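Local coordinates for DNA protection during starvation protein (PDB 1O9R) that protects DNA from oxidative damage without binding it, oxidising ferrous iron with hydrogen peroxide and storing it as a ferric mineral inside a hollow dodecamer, at residues A[24-36]-A[113-125]. Sequence-based numbering, arbitrary orientation.
Sequences ESLASVIDLALVT and RYGEVANMIRKAI
L32 stands over one face of the Y114 ring, the two side chains crossing at about a right angle, with its CD2 methyl 3.7 Å from the ring centroid and 2° off the normal, a CH-pi contact centred on the face. The other methyl, CD1, sits at the ring's CD2 corner and against R113 CB, 3.6 Å away, and L32 CD2 also rests on V117 CG2 at 3.9 Å, so that the leucine packs against R113, Y114 and V117 at once. At the edge of the same ring, Y114 OH donates to T36 OG1 (2.8 Å). With OG1 anti to its carbonyl carbon (chi1 -62°), T36 turns this hydroxyl back along its own helix to donate to L32 O. That carbonyl also accepts from T36 N, the two donors arriving from opposite faces of its plane. Face contact and hydroxyl bond together restrain the rotation of the buried ring. Further along, V29 and V117 cross at about a right angle through CG2 and CG1, and M120 lays its sulfur 3.7 Å from S28 CB, the bend at chi3 bringing CE alongside the same serine. I121 CD1 ends against S25, 3.7 Å from OG, whose hydroxyl bonds to I21 O one turn earlier; S28 OG instead meets K92 N. Segments 24-36 and 113-125 run roughly antiparallel (156°), their axes 10.3 Å apart at closest approach, and pair helices 12-42 and 103-130 of the ferritin-like four-helix bundle near the centre of the chain. T36 lies one turn before the iron ligand H40. L62 of helix 48-75 touches L32, T36 and Y114, while helix 134-156 packs on S25, Y114 and I121 through F140, L154 and L147.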
loop_
_atom_site.group_PDB
_atom_site.type_symbol
_atom_site.label_atom_id
_atom_site.label_comp_id
_atom_site.label_asym_id
_atom_site.label_seq_id
_atom_site.Cartn_x
_atom_site.Cartn_y
_atom_site.Cartn_z
ATOM N N GLU A 24 -2.978 -16.770 -34.432
ATOM C CA GLU A 24 -4.036 -17.782 -34.279
ATOM C C GLU A 24 -4.441 -17.980 -32.841
ATOM O O GLU A 24 -5.626 -17.996 -32.437
ATOM C CB GLU A 24 -3.459 -19.083 -34.889
ATOM C CG GLU A 24 -4.480 -20.228 -34.726
ATOM C CD GLU A 24 -3.828 -21.552 -35.126
ATOM O OE1 GLU A 24 -2.946 -22.055 -34.433
ATOM O OE2 GLU A 24 -4.285 -22.010 -36.184
ATOM N N SER A 25 -3.440 -18.098 -31.947
ATOM C CA SER A 25 -3.719 -18.224 -30.521
ATOM C C SER A 25 -4.417 -16.981 -29.963
ATOM O O SER A 25 -5.320 -17.161 -29.128
ATOM C CB SER A 25 -2.392 -18.383 -29.758
ATOM O OG SER A 25 -1.802 -19.652 -30.056
ATOM N N LEU A 26 -4.028 -15.790 -30.408
ATOM C CA LEU A 26 -4.649 -14.580 -29.867
ATOM C C LEU A 26 -6.149 -14.595 -30.067
ATOM O O LEU A 26 -6.903 -14.191 -29.196
ATOM C CB LEU A 26 -4.014 -13.378 -30.587
ATOM C CG LEU A 26 -4.572 -11.989 -30.201
ATOM C CD1 LEU A 26 -4.317 -11.753 -28.710
ATOM C CD2 LEU A 26 -3.909 -10.907 -31.052
ATOM N N ALA A 27 -6.586 -15.060 -31.246
ATOM C CA ALA A 27 -8.050 -15.005 -31.532
ATOM C C ALA A 27 -8.812 -15.925 -30.574
ATOM O O ALA A 27 -9.894 -15.533 -30.086
ATOM C CB ALA A 27 -8.311 -15.483 -32.984
ATOM N N SER A 28 -8.319 -17.125 -30.318
ATOM C CA SER A 28 -9.035 -18.008 -29.376
ATOM C C SER A 28 -8.928 -17.550 -27.947
ATOM O O SER A 28 -9.840 -17.809 -27.156
ATOM C CB SER A 28 -8.540 -19.449 -29.534
ATOM O OG SER A 28 -9.017 -20.007 -30.771
ATOM N N VAL A 29 -7.820 -16.886 -27.570
ATOM C CA VAL A 29 -7.687 -16.375 -26.183
ATOM C C VAL A 29 -8.631 -15.196 -26.014
ATOM O O VAL A 29 -9.303 -15.106 -24.955
ATOM C CB VAL A 29 -6.224 -15.903 -25.989
ATOM C CG1 VAL A 29 -6.084 -15.038 -24.713
ATOM C CG2 VAL A 29 -5.252 -17.105 -25.901
ATOM N N ILE A 30 -8.761 -14.295 -26.993
ATOM C CA ILE A 30 -9.753 -13.225 -26.857
ATOM C C ILE A 30 -11.161 -13.796 -26.766
ATOM O O ILE A 30 -12.007 -13.355 -25.951
ATOM C CB ILE A 30 -9.657 -12.220 -28.003
ATOM C CG1 ILE A 30 -8.303 -11.473 -27.938
ATOM C CG2 ILE A 30 -10.811 -11.217 -28.027
ATOM C CD1 ILE A 30 -7.920 -10.677 -29.193
ATOM N N ASP A 31 -11.507 -14.766 -27.647
ATOM C CA ASP A 31 -12.870 -15.363 -27.562
ATOM C C ASP A 31 -13.060 -15.953 -26.186
ATOM O O ASP A 31 -14.112 -15.766 -25.554
ATOM C CB ASP A 31 -12.947 -16.378 -28.721
ATOM C CG ASP A 31 -14.303 -17.040 -28.859
ATOM O OD1 ASP A 31 -15.242 -16.845 -28.073
ATOM O OD2 ASP A 31 -14.508 -17.812 -29.813
ATOM N N LEU A 32 -12.058 -16.689 -25.657
ATOM C CA LEU A 32 -12.217 -17.265 -24.327
ATOM C C LEU A 32 -12.398 -16.190 -23.257
ATOM O O LEU A 32 -13.148 -16.436 -22.316
ATOM C CB LEU A 32 -10.979 -18.159 -24.005
ATOM C CG LEU A 32 -11.207 -19.085 -22.795
ATOM C CD1 LEU A 32 -12.247 -20.145 -23.209
ATOM C CD2 LEU A 32 -9.913 -19.790 -22.435
ATOM N N ALA A 33 -11.730 -15.038 -23.440
ATOM C CA ALA A 33 -11.940 -13.960 -22.452
ATOM C C ALA A 33 -13.395 -13.514 -22.512
ATOM O O ALA A 33 -14.002 -13.258 -21.451
ATOM C CB ALA A 33 -11.001 -12.800 -22.786
ATOM N N LEU A 34 -14.000 -13.385 -23.710
ATOM C CA LEU A 34 -15.413 -12.972 -23.795
ATOM C C LEU A 34 -16.308 -14.058 -23.231
ATOM O O LEU A 34 -17.288 -13.718 -22.524
ATOM C CB LEU A 34 -15.797 -12.735 -25.277
ATOM C CG LEU A 34 -15.012 -11.594 -25.939
ATOM C CD1 LEU A 34 -15.445 -11.468 -27.415
ATOM C CD2 LEU A 34 -15.201 -10.260 -25.226
ATOM N N VAL A 35 -15.995 -15.324 -23.489
ATOM C CA VAL A 35 -16.766 -16.431 -22.950
ATOM C C VAL A 35 -16.802 -16.406 -21.437
ATOM O O VAL A 35 -17.807 -16.704 -20.778
ATOM C CB VAL A 35 -16.076 -17.746 -23.455
ATOM C CG1 VAL A 35 -16.382 -18.885 -22.573
ATOM C CG2 VAL A 35 -16.545 -18.011 -24.906
ATOM N N THR A 36 -15.633 -16.118 -20.825
ATOM C CA THR A 36 -15.504 -16.139 -19.382
ATOM C C THR A 36 -16.456 -15.148 -18.713
ATOM O O THR A 36 -17.102 -15.532 -17.724
ATOM C CB THR A 36 -14.032 -15.847 -19.039
ATOM O OG1 THR A 36 -13.217 -16.922 -19.610
ATOM C CG2 THR A 36 -13.757 -15.851 -17.562
ATOM N N ARG A 113 -14.061 -25.247 -23.572
ATOM C CA ARG A 113 -13.329 -24.159 -24.274
ATOM C C ARG A 113 -11.971 -23.970 -23.637
ATOM O O ARG A 113 -11.012 -23.668 -24.349
ATOM C CB ARG A 113 -14.236 -22.916 -24.374
ATOM C CG ARG A 113 -15.410 -23.222 -25.345
ATOM C CD ARG A 113 -16.516 -22.174 -25.174
ATOM N NE ARG A 113 -17.615 -22.465 -26.131
ATOM C CZ ARG A 113 -18.517 -23.419 -25.920
ATOM N NH1 ARG A 113 -18.541 -24.208 -24.883
ATOM N NH2 ARG A 113 -19.494 -23.648 -26.863
ATOM N N TYR A 114 -11.930 -23.943 -22.311
ATOM C CA TYR A 114 -10.637 -23.835 -21.653
ATOM C C TYR A 114 -9.724 -24.996 -22.016
ATOM O O TYR A 114 -8.518 -24.805 -22.217
ATOM C CB TYR A 114 -10.795 -23.793 -20.091
ATOM C CG TYR A 114 -10.955 -22.355 -19.600
ATOM C CD1 TYR A 114 -9.877 -21.770 -18.920
ATOM C CD2 TYR A 114 -12.137 -21.686 -19.748
ATOM C CE1 TYR A 114 -10.069 -20.439 -18.456
ATOM C CE2 TYR A 114 -12.316 -20.378 -19.331
ATOM C CZ TYR A 114 -11.241 -19.805 -18.682
ATOM O OH TYR A 114 -11.368 -18.472 -18.261
ATOM N N GLY A 115 -10.265 -26.232 -22.140
ATOM C CA GLY A 115 -9.460 -27.367 -22.569
ATOM C C GLY A 115 -8.881 -27.161 -23.976
ATOM O O GLY A 115 -7.702 -27.392 -24.219
ATOM N N GLU A 116 -9.768 -26.661 -24.869
ATOM C CA GLU A 116 -9.260 -26.428 -26.239
ATOM C C GLU A 116 -8.160 -25.384 -26.291
ATOM O O GLU A 116 -7.100 -25.562 -26.931
ATOM C CB GLU A 116 -10.432 -26.049 -27.172
ATOM C CG GLU A 116 -11.312 -27.290 -27.352
ATOM C CD GLU A 116 -12.642 -26.986 -27.965
ATOM O OE1 GLU A 116 -13.384 -27.932 -28.338
ATOM O OE2 GLU A 116 -12.976 -25.790 -28.061
ATOM N N VAL A 117 -8.328 -24.287 -25.543
ATOM C CA VAL A 117 -7.284 -23.250 -25.569
ATOM C C VAL A 117 -6.034 -23.707 -24.801
ATOM O O VAL A 117 -4.918 -23.487 -25.306
ATOM C CB VAL A 117 -7.844 -21.965 -24.936
ATOM C CG1 VAL A 117 -6.727 -20.882 -24.926
ATOM C CG2 VAL A 117 -9.018 -21.462 -25.790
ATOM N N ALA A 118 -6.161 -24.418 -23.707
ATOM C CA ALA A 118 -4.981 -24.947 -22.997
ATOM C C ALA A 118 -4.198 -25.829 -23.997
ATOM O O ALA A 118 -2.965 -25.780 -23.963
ATOM C CB ALA A 118 -5.430 -25.715 -21.771
ATOM N N ASN A 119 -4.945 -26.694 -24.700
ATOM C CA ASN A 119 -4.211 -27.633 -25.564
ATOM C C ASN A 119 -3.666 -26.978 -26.807
ATOM O O ASN A 119 -2.558 -27.318 -27.263
ATOM C CB ASN A 119 -5.222 -28.761 -25.919
ATOM C CG ASN A 119 -5.531 -29.621 -24.716
ATOM O OD1 ASN A 119 -4.797 -29.742 -23.731
ATOM N ND2 ASN A 119 -6.666 -30.338 -24.721
ATOM N N MET A 120 -4.310 -25.894 -27.271
ATOM C CA MET A 120 -3.738 -25.142 -28.373
ATOM C C MET A 120 -2.417 -24.476 -27.931
ATOM O O MET A 120 -1.436 -24.444 -28.711
ATOM C CB MET A 120 -4.690 -24.020 -28.765
ATOM C CG MET A 120 -4.250 -22.861 -29.602
ATOM S SD MET A 120 -5.638 -21.760 -30.056
ATOM C CE MET A 120 -6.987 -23.032 -29.887
ATOM N N ILE A 121 -2.421 -23.897 -26.731
ATOM C CA ILE A 121 -1.209 -23.191 -26.267
ATOM C C ILE A 121 -0.145 -24.199 -25.937
ATOM O O ILE A 121 1.043 -23.878 -26.192
ATOM C CB ILE A 121 -1.626 -22.375 -25.018
ATOM C CG1 ILE A 121 -2.588 -21.234 -25.397
ATOM C CG2 ILE A 121 -0.379 -21.869 -24.310
ATOM C CD1 ILE A 121 -2.121 -20.220 -26.411
ATOM N N ARG A 122 -0.448 -25.411 -25.469
ATOM C CA ARG A 122 0.540 -26.446 -25.243
ATOM C C ARG A 122 1.287 -26.767 -26.549
ATOM O O ARG A 122 2.515 -26.886 -26.607
ATOM C CB ARG A 122 -0.149 -27.712 -24.694
ATOM C CG ARG A 122 0.733 -28.821 -24.155
ATOM C CD ARG A 122 -0.006 -30.078 -23.633
ATOM N NE ARG A 122 -1.388 -29.850 -23.209
ATOM C CZ ARG A 122 -1.615 -29.164 -22.069
ATOM N NH1 ARG A 122 -0.620 -28.854 -21.220
ATOM N NH2 ARG A 122 -2.862 -28.842 -21.744
ATOM N N LYS A 123 0.508 -26.912 -27.660
ATOM C CA LYS A 123 1.145 -27.178 -28.968
ATOM C C LYS A 123 1.935 -25.969 -29.447
ATOM O O LYS A 123 2.991 -26.109 -30.072
ATOM C CB LYS A 123 0.002 -27.512 -29.968
ATOM C CG LYS A 123 0.602 -27.826 -31.365
ATOM C CD LYS A 123 -0.524 -28.413 -32.230
ATOM C CE LYS A 123 0.100 -28.865 -33.557
ATOM N NZ LYS A 123 0.414 -27.728 -34.457
ATOM N N ALA A 124 1.459 -24.733 -29.167
ATOM C CA ALA A 124 2.171 -23.534 -29.569
ATOM C C ALA A 124 3.549 -23.469 -28.941
ATOM O O ALA A 124 4.447 -22.922 -29.617
ATOM C CB ALA A 124 1.352 -22.263 -29.243
ATOM N N ILE A 125 3.698 -23.958 -27.691
ATOM C CA ILE A 125 5.062 -23.934 -27.128
ATOM C C ILE A 125 5.995 -24.785 -28.035
ATOM O O ILE A 125 7.074 -24.262 -28.361
ATOM C CB ILE A 125 5.036 -24.629 -25.774
ATOM C CG1 ILE A 125 4.114 -23.915 -24.765
ATOM C CG2 ILE A 125 6.451 -24.786 -25.202
ATOM C CD1 ILE A 125 3.923 -24.748 -23.493
#